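Local coordinates for THUMP domain-containing protein (Pyrococcus horikoshii, PDB 1VBK) that probably binds ATP and, through its THUMP domain, RNA, and is related to the thiamine-biosynthesis protein ThiI, although its precise cellular role is not established, at residues Val3-Arg7 and Tyr162-Lys167; Leu26-Ile30 and Leu65-Ile71; Ile87-Ala91 and Lys130-Tyr134; Gly173-Thr178 and Met199-Glu204. All blocks are in the same frame, centred on the assembly; numbering follows the deposited sequence.

Contact 1 of 4, residues Val3-Arg7 and Tyr162-Lys167; sequences VVIVR and YIYTEK
Ile5 drives its tip into the notch between Tyr162 and Tyr164, at the place where the N-terminal ferredoxin-like domain meets the THUMP domain. Strands 3-7 and 162-164 cross at 90°, with no hydrogen bond between them, and both pair antiparallel with the long strand 71-81, which carries the sheet round from one domain to the other. Such a bend illustrates how a curled sheet packs against itself: alternate residues of each strand supply the bumps and the hollows. The hollow here exists because the two tyrosine rings diverge. In Tyr162 the ring swings toward Val3, whereas in Tyr164 CG is wedged between backbone N and carbonyl carbon (chi1 63°), sending the ring toward Arg7. Ile5 CD1 fills the gap, 3.6 Å from Tyr162 CB and 4.0 Å from Tyr164 CD1. Val3 CG2 is a second bump, meeting Tyr162 CD1 at 3.9 Å, its side chain crossing that of the tyrosine nearly at a right angle. Beyond Ile5 reaches the extended Arg7, with Lys167 CE over one face of its guanidinium. Arg7 NE forms a salt bridge with Glu155, and Arg7 NH1 is hydrogen-bonded to the hydroxyls of Ser73 and Ser75, fixing the group's rotation. Guanidinium and ring planes lie 53° apart, so this is no flat stack: a single nitrogen, Arg7 NH2, dips over the face of Tyr164, 3.2 Å from CE1.

Contact 2 of 4, residues Leu26-Ile30 and Leu65-Ile71; sequences LMNNI and LVRVFGI
Leu26 and Ile30, one turn apart on helix 19-36, grip Val68 between them. Val68 belongs to the irregular chain that follows helix 58-65, and with CG1 anti to its backbone N (chi1 176°) it presents that methyl to the helix. Leu26 CD1 meets Val68 CG1 at 3.8 Å, the two side chains approaching at a slant, and the same leucine methyl also rests against the carbonyl O of Phe69 and against Ile71 CG1. From the next turn, Ile30 CG1 reaches Val68 CG1 more loosely at 4.3 Å. Its other branch works separately: Ile30 CG2 lies 3.8 Å from Leu65 CD2, with the side chains nearly perpendicular.

The loop follows the helix through two successive beta turns, type I from Leu65 to Val68 and type II from Val68 to Ile71. Gly70 takes the positive phi of the second turn, where a side chain would be pressed against the carbonyl O of Phe69. Here the turns offer the helix both methyls (Val68 CG1, Leu65 CD2) and a carbonyl (Phe69 O). The polar margin is bridged by one water, which accepts from Asn29 ND2 at 3.0 Å and donates to Phe69 O at 2.9 Å; Asn29 ND2 also bonds to Ile176 O.

Within the beta-alpha-beta-beta-alpha-beta order of the ferredoxin-like domain, these residues lie over the sheet. Ile51 of strand 50-54 touches Leu26 and Ile30, Ile44 of strand 43-47 touches Ile30, and Val6 of strand 3-8 packs on Leu65 and Ile71.

Contact 3 of 4, residues Ile87-Ala91 and Lys130-Tyr134; sequences INRTA and KVGEY
In the helical layer of the THUMP domain, Asn88 of helix 84-102 lies against Tyr134 of helix 124-138, the two short segments crossing at -52° with axes 9.6 Å apart. Their flat groups are stacked, amide and ring planes only 12° from parallel. Asn88 CB sits over the face of the ring in a CH-pi contact, 3.7 Å from its centroid, while the amide carbon lies nearer the root of the ring. Tyr134 stretches across toward the other helix, its chi1 of -171° pointing the ring away from its own backbone N, and its CE2 comes within 3.3 Å of Asn88 O. An alanine in place of Tyr134 is likely to strip the cover from Asn88 CB and leave the asparagine amide freer to turn. Around Val131 the contact is mainly aliphatic: CG1 meets Ala91 CB at 3.7 Å and CG2 meets Ile87 CG2 at 3.9 Å. Beneath, strand 150-157 supplies Ile154 to both Ile87 and Val131. The pair shows how a polar residue can serve a helix crossing largely through its carbon and its flat surface. No hydrogen bond spans the two segments, and Asn88 OD1 is buried 3.4 Å from Val131 CA with no polar partner in the model. Cohesion therefore probably comes from apolar burial, close fit and the CH-pi contact, against some cost in desolvating that oxygen.

Contact 4 of 4, residues Gly173-Thr178 and Met199-Glu204; sequences GLPIGT and MKRGVE
Ile176 and Glu204 cross side chains at about a right angle, the branch methyl Ile176 CG2 lying 3.7 Å from Glu204 CA. The other arm of the isoleucine, CG1 and CD1, goes back along the helix end to the carbonyl O and CB of Met199. Leu174, two residues earlier, instead brings CD1 to Arg201 O at 3.7 Å, with its CB against the backbone of Gly202. Between these side chains the backbones come together. Leu174 N donates to Lys200 O at 2.8 Å in a fairly straight bond (158°), and Gly177 N gives a more bent one to Gly202 O at 2.9 Å, approaching from above the carbonyl plane.

Gly202 illustrates why helices so often end on glycine. It is the C-prime residue of a Schellman motif, and its bare CA comes 3.3 Å from Leu174 O in a CA-H...O contact and lies beside Thr178, where a CB would clash. Thr178 faces it by folding back: chi1 of 58° lets OG1 donate to a lone pair of Pro175 O at 2.7 Å, while its backbone N bonds to the same oxygen and closes the type II turn. A valine here, having no hydroxyl, would probably hold the turn less firmly, with Pro175 O keeping just the backbone N of the two Thr178 donors.

Phe22 and Ile25 of helix 19-36 back this loop through Leu174, Pro175 and Thr178. Beyond it, helix 189-200 forms the crossover between parallel strands 181-185 and 204-210, where Glu204 pairs with Met182 through the backbone and with Arg181 by a salt bridge.

Overall arrangement
From the N terminus, strand 3-8 opens the widest loop, which closes only when contact 1 joins it to residues 162-167, tying the ferredoxin-like domain to the THUMP domain. Two smaller closures lie within that span, one after the other: contact 2 packs a helix on a loop within the first domain, and contact 3 clasps two helices of the second. Each touches contact 1, through Val6 and Ile163 respectively, but they stay about 20 Å apart at their nearest atoms. Contact 4 opens after contact 1 has closed, as the chain enters the ThiI-like domain. No loops cross, yet contacts 2 and 4 meet through Asn29 and Phe69, joining the first domain to the last.

Contact 1 of 4, residues Val3-Arg7 and Tyr162-Lys167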
loop_
_atom_site.group_PDB
_atom_site.type_symbol
_atom_site.label_atom_id
_atom_site.label_comp_id
_atom_site.label_asym_id
_atom_site.label_seq_id
_atom_site.Cartn_x
_atom_site.Cartn_y
_atom_site.Cartn_z
ATOM N N VAL A 3 25.535 23.166 14.890
ATOM C CA VAL A 3 24.554 22.549 13.995
ATOM C C VAL A 3 25.130 21.321 13.296
ATOM O O VAL A 3 26.319 21.012 13.410
ATOM C CB VAL A 3 24.067 23.509 12.859
ATOM C CG1 VAL A 3 23.617 24.856 13.428
ATOM C CG2 VAL A 3 25.174 23.696 11.831
ATOM N N VAL A 4 24.259 20.618 12.586
ATOM C CA VAL A 4 24.660 19.470 11.791
ATOM C C VAL A 4 24.022 19.700 10.424
ATOM O O VAL A 4 22.815 19.928 10.329
ATOM C CB VAL A 4 24.135 18.126 12.352
ATOM C CG1 VAL A 4 24.473 17.004 11.381
ATOM C CG2 VAL A 4 24.772 17.828 13.711
ATOM N N ILE A 5 24.843 19.683 9.378
ATOM C CA ILE A 5 24.351 19.853 8.016
ATOM C C ILE A 5 24.069 18.458 7.472
ATOM O O ILE A 5 24.937 17.584 7.500
ATOM C CB ILE A 5 25.407 20.513 7.096
ATOM C CG1 ILE A 5 25.813 21.884 7.648
ATOM C CG2 ILE A 5 24.845 20.660 5.679
ATOM C CD1 ILE A 5 27.001 22.496 6.921
ATOM N N VAL A 6 22.851 18.246 6.992
ATOM C CA VAL A 6 22.469 16.960 6.433
ATOM C C VAL A 6 22.224 17.164 4.942
ATOM O O VAL A 6 21.376 17.966 4.553
ATOM C CB VAL A 6 21.195 16.426 7.103
ATOM C CG1 VAL A 6 20.752 15.115 6.432
ATOM C CG2 VAL A 6 21.460 16.204 8.588
ATOM N N ARG A 7 22.984 16.450 4.116
ATOM C CA ARG A 7 22.857 16.568 2.663
ATOM C C ARG A 7 22.204 15.325 2.088
ATOM O O ARG A 7 22.451 14.213 2.552
ATOM C CB ARG A 7 24.235 16.780 2.024
ATOM C CG ARG A 7 25.038 17.887 2.695
ATOM C CD ARG A 7 26.345 18.198 1.963
ATOM N NE ARG A 7 27.113 19.188 2.708
ATOM C CZ ARG A 7 27.886 18.899 3.752
ATOM N NH1 ARG A 7 28.007 17.642 4.170
ATOM N NH2 ARG A 7 28.511 19.872 4.402
ATOM N N TYR A 162 27.930 28.305 7.283
ATOM C CA TYR A 162 28.086 27.060 8.027
ATOM C C TYR A 162 29.476 26.543 7.698
ATOM O O TYR A 162 29.749 26.159 6.569
ATOM C CB TYR A 162 27.014 26.063 7.587
ATOM C CG TYR A 162 25.614 26.572 7.843
ATOM C CD1 TYR A 162 25.019 26.431 9.096
ATOM C CD2 TYR A 162 24.906 27.243 6.849
ATOM C CE1 TYR A 162 23.747 26.949 9.355
ATOM C CE2 TYR A 162 23.631 27.770 7.097
ATOM C CZ TYR A 162 23.062 27.619 8.351
ATOM O OH TYR A 162 21.815 28.146 8.608
ATOM N N ILE A 163 30.345 26.538 8.699
ATOM C CA ILE A 163 31.728 26.127 8.507
ATOM C C ILE A 163 32.041 24.790 9.158
ATOM O O ILE A 163 31.738 24.576 10.329
ATOM C CB ILE A 163 32.650 27.224 9.054
ATOM C CG1 ILE A 163 32.283 28.554 8.379
ATOM C CG2 ILE A 163 34.109 26.864 8.820
ATOM C CD1 ILE A 163 33.104 29.736 8.840
ATOM N N TYR A 164 32.660 23.894 8.396
ATOM C CA TYR A 164 32.972 22.567 8.903
ATOM C C TYR A 164 34.316 22.009 8.425
ATOM O O TYR A 164 34.888 22.488 7.447
ATOM C CB TYR A 164 31.863 21.593 8.485
ATOM C CG TYR A 164 31.735 21.419 6.978
ATOM C CD1 TYR A 164 30.901 22.244 6.216
ATOM C CD2 TYR A 164 32.457 20.427 6.316
ATOM C CE1 TYR A 164 30.792 22.072 4.822
ATOM C CE2 TYR A 164 32.360 20.251 4.943
ATOM C CZ TYR A 164 31.530 21.068 4.202
ATOM O OH TYR A 164 31.444 20.854 2.841
ATOM N N THR A 165 34.811 20.994 9.127
ATOM C CA THR A 165 36.053 20.324 8.740
ATOM C C THR A 165 35.781 18.833 8.562
ATOM O O THR A 165 36.616 18.107 8.021
ATOM C CB THR A 165 37.172 20.481 9.793
ATOM O OG1 THR A 165 36.694 20.055 11.071
ATOM C CG2 THR A 165 37.639 21.924 9.869
ATOM N N GLU A 166 34.606 18.384 9.009
ATOM C CA GLU A 166 34.226 16.973 8.901
ATOM C C GLU A 166 33.034 16.745 7.966
ATOM O O GLU A 166 32.045 17.477 7.999
ATOM C CB GLU A 166 33.906 16.405 10.289
ATOM C CG GLU A 166 33.507 14.929 10.286
ATOM C CD GLU A 166 33.447 14.319 11.684
ATOM O OE1 GLU A 166 32.631 14.779 12.515
ATOM O OE2 GLU A 166 34.222 13.372 11.951
ATOM N N LYS A 167 33.146 15.717 7.136
ATOM C CA LYS A 167 32.106 15.360 6.181
ATOM C C LYS A 167 31.976 13.846 6.234
ATOM O O LYS A 167 32.750 13.126 5.595
ATOM C CB LYS A 167 32.517 15.812 4.783
ATOM C CG LYS A 167 31.457 15.660 3.718
ATOM C CD LYS A 167 31.932 16.344 2.446
ATOM C CE LYS A 167 30.905 16.280 1.338
ATOM N NZ LYS A 167 31.414 16.961 0.112
#

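Contact 2 of 4, residues Leu26-Ile30 and Leu65-Ile71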
loop_
_atom_site.group_PDB
_atom_site.type_symbol
_atom_site.label_atom_id
_atom_site.label_comp_id
_atom_site.label_asym_id
_atom_site.label_seq_id
_atom_site.Cartn_x
_atom_site.Cartn_y
_atom_site.Cartn_z
ATOM N N LEU A 26 12.136 12.530 5.611
ATOM C CA LEU A 26 13.509 12.427 6.106
ATOM C C LEU A 26 13.664 13.162 7.442
ATOM O O LEU A 26 14.321 12.662 8.356
ATOM C CB LEU A 26 14.495 12.984 5.075
ATOM C CG LEU A 26 15.982 13.016 5.459
ATOM C CD1 LEU A 26 16.439 11.646 5.949
ATOM C CD2 LEU A 26 16.799 13.450 4.243
ATOM N N MET A 27 13.058 14.342 7.570
ATOM C CA MET A 27 13.155 15.078 8.831
ATOM C C MET A 27 12.452 14.304 9.937
ATOM O O MET A 27 12.874 14.342 11.091
ATOM C CB MET A 27 12.537 16.476 8.711
ATOM C CG MET A 27 13.358 17.430 7.867
ATOM S SD MET A 27 12.805 19.129 8.011
ATOM C CE MET A 27 11.443 19.118 6.819
ATOM N N ASN A 28 11.374 13.612 9.577
ATOM C CA ASN A 28 10.620 12.809 10.539
ATOM C C ASN A 28 11.518 11.708 11.093
ATOM O O ASN A 28 11.579 11.487 12.300
ATOM C CB ASN A 28 9.406 12.165 9.868
ATOM C CG ASN A 28 8.689 11.189 10.784
ATOM O OD1 ASN A 28 7.943 11.592 11.674
ATOM N ND2 ASN A 28 8.929 9.901 10.581
ATOM N N ASN A 29 12.215 11.018 10.197
ATOM C CA ASN A 29 13.104 9.938 10.589
ATOM C C ASN A 29 14.295 10.446 11.402
ATOM O O ASN A 29 14.768 9.769 12.314
ATOM C CB ASN A 29 13.573 9.183 9.341
ATOM C CG ASN A 29 12.409 8.604 8.545
ATOM O OD1 ASN A 29 11.288 8.502 9.057
ATOM N ND2 ASN A 29 12.667 8.215 7.296
ATOM N N ILE A 30 14.767 11.646 11.079
ATOM C CA ILE A 30 15.885 12.247 11.798
ATOM C C ILE A 30 15.439 12.568 13.228
ATOM O O ILE A 30 16.175 12.328 14.186
ATOM C CB ILE A 30 16.370 13.530 11.071
ATOM C CG1 ILE A 30 17.120 13.125 9.791
ATOM C CG2 ILE A 30 17.250 14.376 11.999
ATOM C CD1 ILE A 30 17.489 14.278 8.884
ATOM N N LEU A 65 22.865 10.032 13.038
ATOM C CA LEU A 65 22.316 10.254 11.709
ATOM C C LEU A 65 22.977 9.445 10.598
ATOM O O LEU A 65 22.409 9.295 9.515
ATOM C CB LEU A 65 22.338 11.752 11.380
ATOM C CG LEU A 65 21.462 12.565 12.345
ATOM C CD1 LEU A 65 21.319 13.993 11.846
ATOM C CD2 LEU A 65 20.083 11.914 12.469
ATOM N N VAL A 66 24.171 8.929 10.855
ATOM C CA VAL A 66 24.845 8.101 9.860
ATOM C C VAL A 66 23.964 6.889 9.546
ATOM O O VAL A 66 24.019 6.337 8.447
ATOM C CB VAL A 66 26.217 7.580 10.381
ATOM C CG1 VAL A 66 26.794 6.564 9.405
ATOM C CG2 VAL A 66 27.185 8.735 10.549
ATOM N N ARG A 67 23.141 6.483 10.510
ATOM C CA ARG A 67 22.279 5.315 10.323
ATOM C C ARG A 67 20.905 5.601 9.724
ATOM O O ARG A 67 20.049 4.710 9.671
ATOM C CB ARG A 67 22.108 4.571 11.651
ATOM C CG ARG A 67 23.419 4.032 12.229
ATOM C CD ARG A 67 23.157 3.036 13.351
ATOM N NE ARG A 67 22.371 3.616 14.439
ATOM C CZ ARG A 67 22.861 4.420 15.378
ATOM N NH1 ARG A 67 22.064 4.900 16.322
ATOM N NH2 ARG A 67 24.149 4.729 15.385
ATOM N N VAL A 68 20.698 6.831 9.266
ATOM C CA VAL A 68 19.425 7.231 8.668
ATOM C C VAL A 68 19.510 7.204 7.141
ATOM O O VAL A 68 20.218 8.011 6.533
ATOM C CB VAL A 68 19.030 8.647 9.140
ATOM C CG1 VAL A 68 17.743 9.107 8.448
ATOM C CG2 VAL A 68 18.844 8.642 10.655
ATOM N N PHE A 69 18.781 6.278 6.520
ATOM C CA PHE A 69 18.807 6.159 5.066
ATOM C C PHE A 69 18.287 7.402 4.353
ATOM O O PHE A 69 17.401 8.094 4.849
ATOM C CB PHE A 69 18.011 4.927 4.626
ATOM C CG PHE A 69 18.563 3.631 5.152
ATOM C CD1 PHE A 69 19.889 3.279 4.916
ATOM C CD2 PHE A 69 17.757 2.761 5.885
ATOM C CE1 PHE A 69 20.411 2.081 5.403
ATOM C CE2 PHE A 69 18.270 1.554 6.380
ATOM C CZ PHE A 69 19.600 1.215 6.138
ATOM N N GLY A 70 18.848 7.681 3.181
ATOM C CA GLY A 70 18.434 8.845 2.424
ATOM C C GLY A 70 19.420 9.991 2.582
ATOM O O GLY A 70 19.361 10.983 1.850
ATOM N N ILE A 71 20.323 9.853 3.548
ATOM C CA ILE A 71 21.331 10.873 3.814
ATOM C C ILE A 71 22.609 10.534 3.062
ATOM O O ILE A 71 23.137 9.424 3.191
ATOM C CB ILE A 71 21.646 10.960 5.328
ATOM C CG1 ILE A 71 20.414 11.464 6.086
ATOM C CG2 ILE A 71 22.831 11.898 5.570
ATOM C CD1 ILE A 71 20.607 11.497 7.604
HETATM O O HOH W 1 15.369 7.130 6.628
#

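Contact 3 of 4, residues Ile87-Ala91 and Lys130-Tyr134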
loop_
_atom_site.group_PDB
_atom_site.type_symbol
_atom_site.label_atom_id
_atom_site.label_comp_id
_atom_site.label_asym_id
_atom_site.label_seq_id
_atom_site.Cartn_x
_atom_site.Cartn_y
_atom_site.Cartn_z
ATOM N N ILE A 87 33.657 34.620 8.704
ATOM C CA ILE A 87 33.956 33.381 7.989
ATOM C C ILE A 87 35.458 33.072 8.120
ATOM O O ILE A 87 35.841 31.931 8.376
ATOM C CB ILE A 87 33.570 33.491 6.491
ATOM C CG1 ILE A 87 32.041 33.502 6.348
ATOM C CG2 ILE A 87 34.167 32.335 5.702
ATOM C CD1 ILE A 87 31.559 33.770 4.926
ATOM N N ASN A 88 36.303 34.088 7.958
ATOM C CA ASN A 88 37.748 33.878 8.080
ATOM C C ASN A 88 38.172 33.426 9.473
ATOM O O ASN A 88 38.924 32.460 9.616
ATOM C CB ASN A 88 38.533 35.150 7.732
ATOM C CG ASN A 88 38.789 35.289 6.244
ATOM O OD1 ASN A 88 38.804 34.298 5.514
ATOM N ND2 ASN A 88 39.007 36.519 5.790
ATOM N N ARG A 89 37.700 34.115 10.507
ATOM C CA ARG A 89 38.117 33.727 11.843
ATOM C C ARG A 89 37.570 32.368 12.270
ATOM O O ARG A 89 38.269 31.613 12.941
ATOM C CB ARG A 89 37.778 34.811 12.878
ATOM C CG ARG A 89 36.348 34.877 13.364
ATOM C CD ARG A 89 36.324 35.510 14.763
ATOM N NE ARG A 89 34.974 35.765 15.262
ATOM C CZ ARG A 89 34.303 36.899 15.076
ATOM N NH1 ARG A 89 34.856 37.901 14.398
ATOM N NH2 ARG A 89 33.079 37.035 15.572
ATOM N N THR A 90 36.342 32.037 11.877
ATOM C CA THR A 90 35.794 30.735 12.247
ATOM C C THR A 90 36.519 29.638 11.473
ATOM O O THR A 90 36.797 28.570 12.008
ATOM C CB THR A 90 34.286 30.636 11.956
ATOM O OG1 THR A 90 33.600 31.706 12.614
ATOM C CG2 THR A 90 33.734 29.305 12.481
ATOM N N ALA A 91 36.821 29.905 10.207
ATOM C CA ALA A 91 37.530 28.933 9.383
ATOM C C ALA A 91 38.905 28.627 9.992
ATOM O O ALA A 91 39.310 27.467 10.061
ATOM C CB ALA A 91 37.685 29.462 7.967
ATOM N N LYS A 130 40.173 33.610 -0.800
ATOM C CA LYS A 130 40.350 34.529 0.319
ATOM C C LYS A 130 40.548 33.814 1.654
ATOM O O LYS A 130 41.399 34.201 2.458
ATOM C CB LYS A 130 39.144 35.465 0.426
ATOM C CG LYS A 130 38.984 36.441 -0.730
ATOM C CD LYS A 130 40.062 37.502 -0.712
ATOM C CE LYS A 130 39.697 38.675 -1.612
ATOM N NZ LYS A 130 40.641 39.816 -1.424
ATOM N N VAL A 131 39.744 32.784 1.899
ATOM C CA VAL A 131 39.854 32.026 3.143
ATOM C C VAL A 131 41.172 31.260 3.165
ATOM O O VAL A 131 41.828 31.169 4.201
ATOM C CB VAL A 131 38.679 31.028 3.299
ATOM C CG1 VAL A 131 38.921 30.106 4.494
ATOM C CG2 VAL A 131 37.380 31.795 3.498
ATOM N N GLY A 132 41.556 30.709 2.018
ATOM C CA GLY A 132 42.803 29.973 1.941
ATOM C C GLY A 132 43.988 30.887 2.202
ATOM O O GLY A 132 44.959 30.479 2.831
ATOM N N GLU A 133 43.909 32.122 1.711
ATOM C CA GLU A 133 44.977 33.099 1.906
ATOM C C GLU A 133 45.081 33.476 3.381
ATOM O O GLU A 133 46.172 33.704 3.900
ATOM C CB GLU A 133 44.710 34.360 1.077
ATOM C CG GLU A 133 45.612 35.532 1.452
ATOM C CD GLU A 133 45.309 36.791 0.665
ATOM O OE1 GLU A 133 44.134 37.222 0.650
ATOM O OE2 GLU A 133 46.251 37.353 0.068
ATOM N N TYR A 134 43.933 33.544 4.047
ATOM C CA TYR A 134 43.885 33.888 5.463
ATOM C C TYR A 134 44.569 32.792 6.278
ATOM O O TYR A 134 45.378 33.075 7.161
ATOM C CB TYR A 134 42.429 34.037 5.918
ATOM C CG TYR A 134 42.275 34.591 7.312
ATOM C CD1 TYR A 134 42.625 35.914 7.601
ATOM C CD2 TYR A 134 41.773 33.802 8.347
ATOM C CE1 TYR A 134 42.474 36.438 8.891
ATOM C CE2 TYR A 134 41.621 34.315 9.636
ATOM C CZ TYR A 134 41.969 35.631 9.901
ATOM O OH TYR A 134 41.798 36.145 11.170
#

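Contact 4 of 4, residues Gly173-Thr178 and Met199-Glu204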
loop_
_atom_site.group_PDB
_atom_site.type_symbol
_atom_site.label_atom_id
_atom_site.label_comp_id
_atom_site.label_asym_id
_atom_site.label_seq_id
_atom_site.Cartn_x
_atom_site.Cartn_y
_atom_site.Cartn_z
ATOM N N GLY A 173 20.863 5.808 -0.311
ATOM C CA GLY A 173 19.568 5.146 -0.325
ATOM C C GLY A 173 18.428 6.149 -0.303
ATOM O O GLY A 173 18.596 7.296 -0.728
ATOM N N LEU A 174 17.270 5.726 0.197
ATOM C CA LEU A 174 16.097 6.596 0.259
ATOM C C LEU A 174 15.502 6.568 1.666
ATOM O O LEU A 174 15.595 5.565 2.368
ATOM C CB LEU A 174 15.059 6.139 -0.772
ATOM C CG LEU A 174 15.530 6.185 -2.235
ATOM C CD1 LEU A 174 14.530 5.472 -3.130
ATOM C CD2 LEU A 174 15.700 7.640 -2.685
ATOM N N PRO A 175 14.886 7.677 2.099
ATOM C CA PRO A 175 14.298 7.726 3.441
ATOM C C PRO A 175 13.251 6.633 3.666
ATOM O O PRO A 175 12.417 6.378 2.801
ATOM C CB PRO A 175 13.690 9.129 3.504
ATOM C CG PRO A 175 14.516 9.917 2.520
ATOM C CD PRO A 175 14.681 8.946 1.386
ATOM N N ILE A 176 13.305 5.988 4.828
ATOM C CA ILE A 176 12.346 4.936 5.154
ATOM C C ILE A 176 10.943 5.536 5.110
ATOM O O ILE A 176 10.671 6.548 5.752
ATOM C CB ILE A 176 12.612 4.357 6.565
ATOM C CG1 ILE A 176 13.943 3.596 6.564
ATOM C CG2 ILE A 176 11.462 3.438 6.989
ATOM C CD1 ILE A 176 14.278 2.921 7.871
ATOM N N GLY A 177 10.058 4.911 4.340
ATOM C CA GLY A 177 8.700 5.412 4.235
ATOM C C GLY A 177 8.368 6.075 2.908
ATOM O O GLY A 177 7.197 6.193 2.555
ATOM N N THR A 178 9.385 6.507 2.168
ATOM C CA THR A 178 9.149 7.161 0.884
ATOM C C THR A 178 8.785 6.176 -0.221
ATOM O O THR A 178 8.249 6.572 -1.257
ATOM C CB THR A 178 10.385 7.967 0.419
ATOM O OG1 THR A 178 11.521 7.096 0.329
ATOM C CG2 THR A 178 10.680 9.096 1.388
ATOM N N MET A 199 15.115 -1.590 3.355
ATOM C CA MET A 199 14.893 -0.368 4.118
ATOM C C MET A 199 15.730 0.744 3.473
ATOM O O MET A 199 15.287 1.890 3.358
ATOM C CB MET A 199 15.304 -0.554 5.579
ATOM C CG MET A 199 14.360 -1.442 6.373
ATOM S SD MET A 199 14.710 -1.423 8.144
ATOM C CE MET A 199 15.927 -2.713 8.242
ATOM N N LYS A 200 16.932 0.382 3.034
ATOM C CA LYS A 200 17.844 1.323 2.388
ATOM C C LYS A 200 17.223 1.890 1.112
ATOM O O LYS A 200 17.563 2.991 0.682
ATOM C CB LYS A 200 19.171 0.624 2.065
ATOM C CG LYS A 200 20.225 1.504 1.381
ATOM C CD LYS A 200 21.524 0.716 1.168
ATOM C CE LYS A 200 22.571 1.517 0.407
ATOM N NZ LYS A 200 22.131 1.850 -0.976
ATOM N N ARG A 201 16.314 1.131 0.506
ATOM C CA ARG A 201 15.638 1.575 -0.709
ATOM C C ARG A 201 14.368 2.355 -0.347
ATOM O O ARG A 201 13.463 2.522 -1.167
ATOM C CB ARG A 201 15.304 0.368 -1.596
ATOM C CG ARG A 201 16.540 -0.373 -2.105
ATOM C CD ARG A 201 16.170 -1.673 -2.815
ATOM N NE ARG A 201 15.390 -1.457 -4.032
ATOM C CZ ARG A 201 15.910 -1.101 -5.206
ATOM N NH1 ARG A 201 17.217 -0.919 -5.331
ATOM N NH2 ARG A 201 15.122 -0.938 -6.260
ATOM N N GLY A 202 14.308 2.824 0.896
ATOM C CA GLY A 202 13.172 3.609 1.354
ATOM C C GLY A 202 11.916 2.863 1.761
ATOM O O GLY A 202 10.862 3.473 1.938
ATOM N N VAL A 203 12.012 1.550 1.923
ATOM C CA VAL A 203 10.847 0.761 2.305
ATOM C C VAL A 203 10.690 0.605 3.810
ATOM O O VAL A 203 11.633 0.224 4.511
ATOM C CB VAL A 203 10.899 -0.650 1.679
ATOM C CG1 VAL A 203 9.683 -1.462 2.120
ATOM C CG2 VAL A 203 10.953 -0.544 0.156
ATOM N N GLU A 204 9.501 0.919 4.311
ATOM C CA GLU A 204 9.222 0.751 5.728
ATOM C C GLU A 204 8.930 -0.737 5.872
ATOM O O GLU A 204 8.009 -1.256 5.237
ATOM C CB GLU A 204 7.996 1.562 6.147
ATOM C CG GLU A 204 7.421 1.126 7.481
ATOM C CD GLU A 204 6.288 2.009 7.956
ATOM O OE1 GLU A 204 5.394 2.332 7.143
ATOM O OE2 GLU A 204 6.289 2.370 9.149
#